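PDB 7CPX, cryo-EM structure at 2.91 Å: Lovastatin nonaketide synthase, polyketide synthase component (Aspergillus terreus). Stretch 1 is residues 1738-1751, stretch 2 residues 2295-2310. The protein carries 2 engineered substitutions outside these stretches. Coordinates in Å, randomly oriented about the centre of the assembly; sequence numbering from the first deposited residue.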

# COMPACT_ATOMS: atom_id res chain seq x y z
N ALA A 1738 70.55 25.24 -17.40
CA ALA A 1738 69.45 24.41 -16.94
C ALA A 1738 68.88 23.56 -18.06
O ALA A 1738 68.41 22.44 -17.81
CB ALA A 1738 68.35 25.29 -16.34
N SER A 1739 68.89 24.06 -19.30
CA SER A 1739 68.50 23.22 -20.43
C SER A 1739 69.45 22.05 -20.56
O SER A 1739 69.03 20.91 -20.82
CB SER A 1739 68.50 24.04 -21.71
OG SER A 1739 68.06 25.36 -21.47
N THR A 1740 70.75 22.30 -20.38
CA THR A 1740 71.71 21.20 -20.35
C THR A 1740 71.39 20.25 -19.21
O THR A 1740 71.45 19.02 -19.37
CB THR A 1740 73.13 21.74 -20.20
OG1 THR A 1740 73.35 22.78 -21.17
CG2 THR A 1740 74.14 20.63 -20.43
N ILE A 1741 71.04 20.79 -18.04
CA ILE A 1741 70.71 19.94 -16.90
C ILE A 1741 69.53 19.04 -17.24
O ILE A 1741 69.53 17.86 -16.89
CB ILE A 1741 70.41 20.81 -15.66
CG1 ILE A 1741 71.71 21.42 -15.12
CG2 ILE A 1741 69.73 19.98 -14.59
CD1 ILE A 1741 71.51 22.47 -14.06
N GLY A 1742 68.52 19.58 -17.91
CA GLY A 1742 67.37 18.77 -18.29
C GLY A 1742 67.72 17.71 -19.32
O GLY A 1742 67.25 16.57 -19.23
N MET A 1743 68.53 18.08 -20.31
CA MET A 1743 68.98 17.09 -21.29
C MET A 1743 69.69 15.94 -20.60
O MET A 1743 69.44 14.77 -20.90
CB MET A 1743 69.90 17.76 -22.31
CG MET A 1743 70.40 16.83 -23.41
SD MET A 1743 71.71 17.58 -24.40
CE MET A 1743 73.01 17.72 -23.18
N LEU A 1744 70.57 16.26 -19.65
CA LEU A 1744 71.31 15.22 -18.94
C LEU A 1744 70.41 14.44 -18.00
O LEU A 1744 70.63 13.24 -17.78
CB LEU A 1744 72.46 15.87 -18.17
CG LEU A 1744 73.32 16.77 -19.06
CD1 LEU A 1744 74.19 17.68 -18.21
CD2 LEU A 1744 74.13 15.94 -20.02
N ARG A 1745 69.40 15.10 -17.45
CA ARG A 1745 68.41 14.42 -16.62
C ARG A 1745 67.68 13.35 -17.41
O ARG A 1745 67.45 12.25 -16.92
CB ARG A 1745 67.44 15.47 -16.07
CG ARG A 1745 66.36 14.95 -15.16
CD ARG A 1745 65.58 16.11 -14.57
NE ARG A 1745 66.43 17.00 -13.79
CZ ARG A 1745 66.04 18.17 -13.29
NH1 ARG A 1745 64.82 18.63 -13.48
NH2 ARG A 1745 66.91 18.89 -12.58
N SER A 1746 67.31 13.67 -18.65
CA SER A 1746 66.69 12.67 -19.51
C SER A 1746 67.70 11.62 -19.94
O SER A 1746 67.35 10.44 -20.09
CB SER A 1746 66.07 13.33 -20.73
OG SER A 1746 64.88 14.01 -20.39
N ILE A 1747 68.95 12.02 -20.17
CA ILE A 1747 69.99 11.06 -20.53
C ILE A 1747 70.15 10.01 -19.44
O ILE A 1747 70.33 8.82 -19.72
CB ILE A 1747 71.32 11.78 -20.81
CG1 ILE A 1747 71.22 12.57 -22.11
CG2 ILE A 1747 72.45 10.79 -20.89
CD1 ILE A 1747 72.24 13.68 -22.23
N ARG A 1748 70.09 10.44 -18.18
CA ARG A 1748 70.23 9.50 -17.07
C ARG A 1748 69.19 8.39 -17.15
O ARG A 1748 69.40 7.29 -16.63
CB ARG A 1748 70.12 10.24 -15.74
CG ARG A 1748 70.43 9.37 -14.53
CD ARG A 1748 70.56 10.20 -13.26
NE ARG A 1748 69.34 10.92 -12.93
CZ ARG A 1748 69.13 12.21 -13.18
NH1 ARG A 1748 70.04 12.96 -13.78
NH2 ARG A 1748 67.97 12.76 -12.81
N ARG A 1749 68.06 8.67 -17.80
CA ARG A 1749 67.03 7.67 -18.05
C ARG A 1749 67.30 6.90 -19.34
O ARG A 1749 67.15 5.67 -19.38
CB ARG A 1749 65.66 8.34 -18.13
CG ARG A 1749 65.30 9.17 -16.92
CD ARG A 1749 64.57 8.34 -15.89
NE ARG A 1749 63.26 7.94 -16.38
CZ ARG A 1749 62.17 8.68 -16.31
NH1 ARG A 1749 62.18 9.88 -15.75
NH2 ARG A 1749 61.03 8.22 -16.81
N GLU A 1750 67.69 7.61 -20.40
CA GLU A 1750 67.97 6.97 -21.68
C GLU A 1750 69.09 5.95 -21.54
O GLU A 1750 68.97 4.81 -21.98
CB GLU A 1750 68.33 8.02 -22.72
CG GLU A 1750 67.20 8.98 -23.06
CD GLU A 1750 67.67 10.17 -23.87
OE1 GLU A 1750 68.89 10.30 -24.09
OE2 GLU A 1750 66.81 10.98 -24.28
N HIS A 1751 70.20 6.37 -20.94
CA HIS A 1751 71.37 5.51 -20.77
C HIS A 1751 71.56 5.22 -19.29
O HIS A 1751 72.42 5.83 -18.64
CB HIS A 1751 72.61 6.18 -21.36
CG HIS A 1751 72.48 6.54 -22.80
ND1 HIS A 1751 72.62 5.61 -23.81
CD2 HIS A 1751 72.22 7.72 -23.41
CE1 HIS A 1751 72.45 6.21 -24.98
NE2 HIS A 1751 72.21 7.49 -24.76
N ILE A 2295 56.54 16.71 -16.57
CA ILE A 2295 57.15 16.03 -15.43
C ILE A 2295 58.46 15.37 -15.84
O ILE A 2295 59.31 15.09 -14.99
CB ILE A 2295 56.18 15.00 -14.83
CG1 ILE A 2295 56.69 14.50 -13.48
CG2 ILE A 2295 55.99 13.83 -15.78
CD1 ILE A 2295 56.93 15.61 -12.48
N VAL A 2296 58.64 15.10 -17.14
CA VAL A 2296 59.93 14.62 -17.62
C VAL A 2296 61.01 15.65 -17.36
O VAL A 2296 62.19 15.29 -17.25
CB VAL A 2296 59.84 14.28 -19.12
CG1 VAL A 2296 58.66 13.37 -19.39
CG2 VAL A 2296 59.73 15.55 -19.95
N ALA A 2297 60.65 16.93 -17.26
CA ALA A 2297 61.63 17.95 -16.91
C ALA A 2297 62.18 17.71 -15.51
O ALA A 2297 63.31 18.13 -15.21
CB ALA A 2297 61.00 19.33 -17.00
N VAL A 2298 61.41 17.06 -14.64
CA VAL A 2298 61.84 16.83 -13.27
C VAL A 2298 62.52 15.47 -13.11
O VAL A 2298 63.32 15.29 -12.19
CB VAL A 2298 60.64 16.95 -12.32
CG1 VAL A 2298 61.07 16.68 -10.88
CG2 VAL A 2298 60.01 18.32 -12.44
N MET A 2299 62.22 14.52 -13.99
CA MET A 2299 62.77 13.18 -13.89
C MET A 2299 63.38 12.66 -15.18
O MET A 2299 64.09 11.65 -15.15
CB MET A 2299 61.68 12.19 -13.44
CG MET A 2299 60.89 12.64 -12.23
SD MET A 2299 59.70 11.41 -11.67
CE MET A 2299 58.75 11.13 -13.16
N GLY A 2300 63.14 13.32 -16.31
CA GLY A 2300 63.59 12.82 -17.59
C GLY A 2300 62.64 11.77 -18.15
O GLY A 2300 61.70 11.32 -17.50
N ASN A 2301 62.91 11.39 -19.39
CA ASN A 2301 62.12 10.36 -20.05
C ASN A 2301 62.86 9.89 -21.29
O ASN A 2301 63.34 10.72 -22.07
CB ASN A 2301 60.74 10.90 -20.41
CG ASN A 2301 59.79 9.81 -20.88
OD1 ASN A 2301 59.82 8.69 -20.38
ND2 ASN A 2301 58.95 10.14 -21.86
N PRO A 2302 62.98 8.58 -21.52
CA PRO A 2302 63.68 8.12 -22.72
C PRO A 2302 63.05 8.69 -23.99
O PRO A 2302 61.83 8.72 -24.14
CB PRO A 2302 63.53 6.59 -22.66
CG PRO A 2302 63.39 6.30 -21.21
CD PRO A 2302 62.62 7.46 -20.63
N GLY A 2303 63.91 9.14 -24.90
CA GLY A 2303 63.48 9.69 -26.16
C GLY A 2303 62.97 11.11 -26.09
O GLY A 2303 62.48 11.62 -27.11
N GLN A 2304 63.06 11.78 -24.94
CA GLN A 2304 62.54 13.13 -24.79
C GLN A 2304 63.51 14.04 -24.06
O GLN A 2304 63.10 14.95 -23.33
CB GLN A 2304 61.19 13.12 -24.06
CG GLN A 2304 60.05 12.52 -24.87
CD GLN A 2304 58.73 12.59 -24.14
OE1 GLN A 2304 58.68 12.90 -22.95
NE2 GLN A 2304 57.64 12.32 -24.85
N ALA A 2305 64.82 13.82 -24.25
CA ALA A 2305 65.79 14.74 -23.67
C ALA A 2305 65.65 16.13 -24.27
O ALA A 2305 65.87 17.14 -23.59
CB ALA A 2305 67.21 14.21 -23.89
N ASN A 2306 65.27 16.20 -25.55
CA ASN A 2306 64.94 17.48 -26.17
C ASN A 2306 63.84 18.19 -25.39
O ASN A 2306 63.98 19.35 -24.99
CB ASN A 2306 64.52 17.21 -27.61
CG ASN A 2306 64.59 18.42 -28.48
OD1 ASN A 2306 65.01 19.49 -28.05
ND2 ASN A 2306 64.20 18.26 -29.74
N TYR A 2307 62.73 17.48 -25.16
CA TYR A 2307 61.59 18.04 -24.45
C TYR A 2307 61.97 18.43 -23.03
O TYR A 2307 61.60 19.51 -22.55
CB TYR A 2307 60.46 17.02 -24.45
CG TYR A 2307 59.13 17.51 -23.94
CD1 TYR A 2307 58.76 18.84 -24.06
CD2 TYR A 2307 58.23 16.63 -23.35
CE1 TYR A 2307 57.53 19.29 -23.60
CE2 TYR A 2307 57.01 17.07 -22.88
CZ TYR A 2307 56.67 18.39 -23.01
OH TYR A 2307 55.45 18.81 -22.54
N SER A 2308 62.70 17.56 -22.33
CA SER A 2308 63.08 17.85 -20.95
C SER A 2308 64.00 19.05 -20.87
O SER A 2308 63.87 19.87 -19.95
CB SER A 2308 63.75 16.63 -20.33
OG SER A 2308 65.00 16.38 -20.95
N ALA A 2309 64.93 19.19 -21.81
CA ALA A 2309 65.81 20.35 -21.81
C ALA A 2309 65.03 21.63 -22.06
O ALA A 2309 65.29 22.65 -21.43
CB ALA A 2309 66.90 20.17 -22.87
N ALA A 2310 64.07 21.59 -22.99
CA ALA A 2310 63.25 22.77 -23.22
C ALA A 2310 62.49 23.14 -21.95
O ALA A 2310 62.46 24.31 -21.53
CB ALA A 2310 62.27 22.52 -24.37

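Stretch 1 is helical from 1738 to 1750 and packs, at least 550 residues away in sequence, against a short helix (2296-2299), a glycine-containing loop, and the helix 2305-2310. The axes of 1738-1750 and 2305-2310 come within 6.9 Å and run at 145° between their N-to-C directions, closer to antiparallel than parallel. An approach this near requires small residues, and the contact, 762 Å² of buried surface with both sides summed, supplies them.

At the N-terminal end, S1739 meets A2309 through its backbone: its O lies 3.0 Å from A2309 CB, and its CA makes a CA-H...O contact with A2309 O at 3.4 Å. The methyl of A2309 fits beside this helix, and S1739 OG is satisfied elsewhere in the structure. G1742 follows, at the register point where its CA is 4.2 Å from A2309 CA. An ideal CB here would point toward stretch 2 and sit 2.6 Å from S2308 O, a clash, so the missing side chain is what allows the backbones to come so close. G1742 O, already accepting from S1746 N in the helix, lies 2.8 Å from S2308 OG. M1743 lines the groove with the early part of its side chain: its CB is 3.9 Å from A2309 CB and its CG 4.2 Å from A2305 CB, apolar contacts made before the chain, t at chi1 and chi2, leads away.

R1745 points toward stretch 2 and extends, t at chi1 and chi2, until NH1 reaches A2297 O. The 2.4 Å hydrogen bond is very short, with an N-H...acceptor angle of 144°, and the carbonyl lies at the guanidinium edge, near its plane. NE and NH2 are hydrogen-bonded elsewhere in the structure, so the buried guanidinium does not lack hydrogen-bond partners.

S1746 occupies the tightest point, its CA 3.6 Å from G2300 CA and its CB 3.5 Å from A2305 CB. Its OG hydrogen-bonds S2308 OG at a very short 2.4 Å, and N2301 N donates weakly to S1746 OG at 3.4 Å; the position of that OG is less certain because it is crowded in the model. G2300 is demanded from two directions. Its phi of 82° and psi of 173° would jam a CB against the preceding carbonyl, and an ideal CB would stand 2.7 Å from S1746 CA and 2.5 Å from R1745 O.

R1749 has the largest area covered by the other stretch, 108 Å². Bent through chi1 m and a chi2 of -91°, between wells, it places NH1 2.7 Å from M2299 O, a weak hydrogen bond at the guanidinium edge. NH1 is crowded in the model, 2.3 Å from G2300 O, so its place is less certain. M2299 thus contributes a carbonyl from the last turn of its helix.

E1750 closes the interface near the turn from N2301 to Q2304. Its CG packs 3.6 Å from P2302 CA, while OE2 accepts a weak hydrogen bond from A2305 N at 3.5 Å (134°), at the start of the second helix.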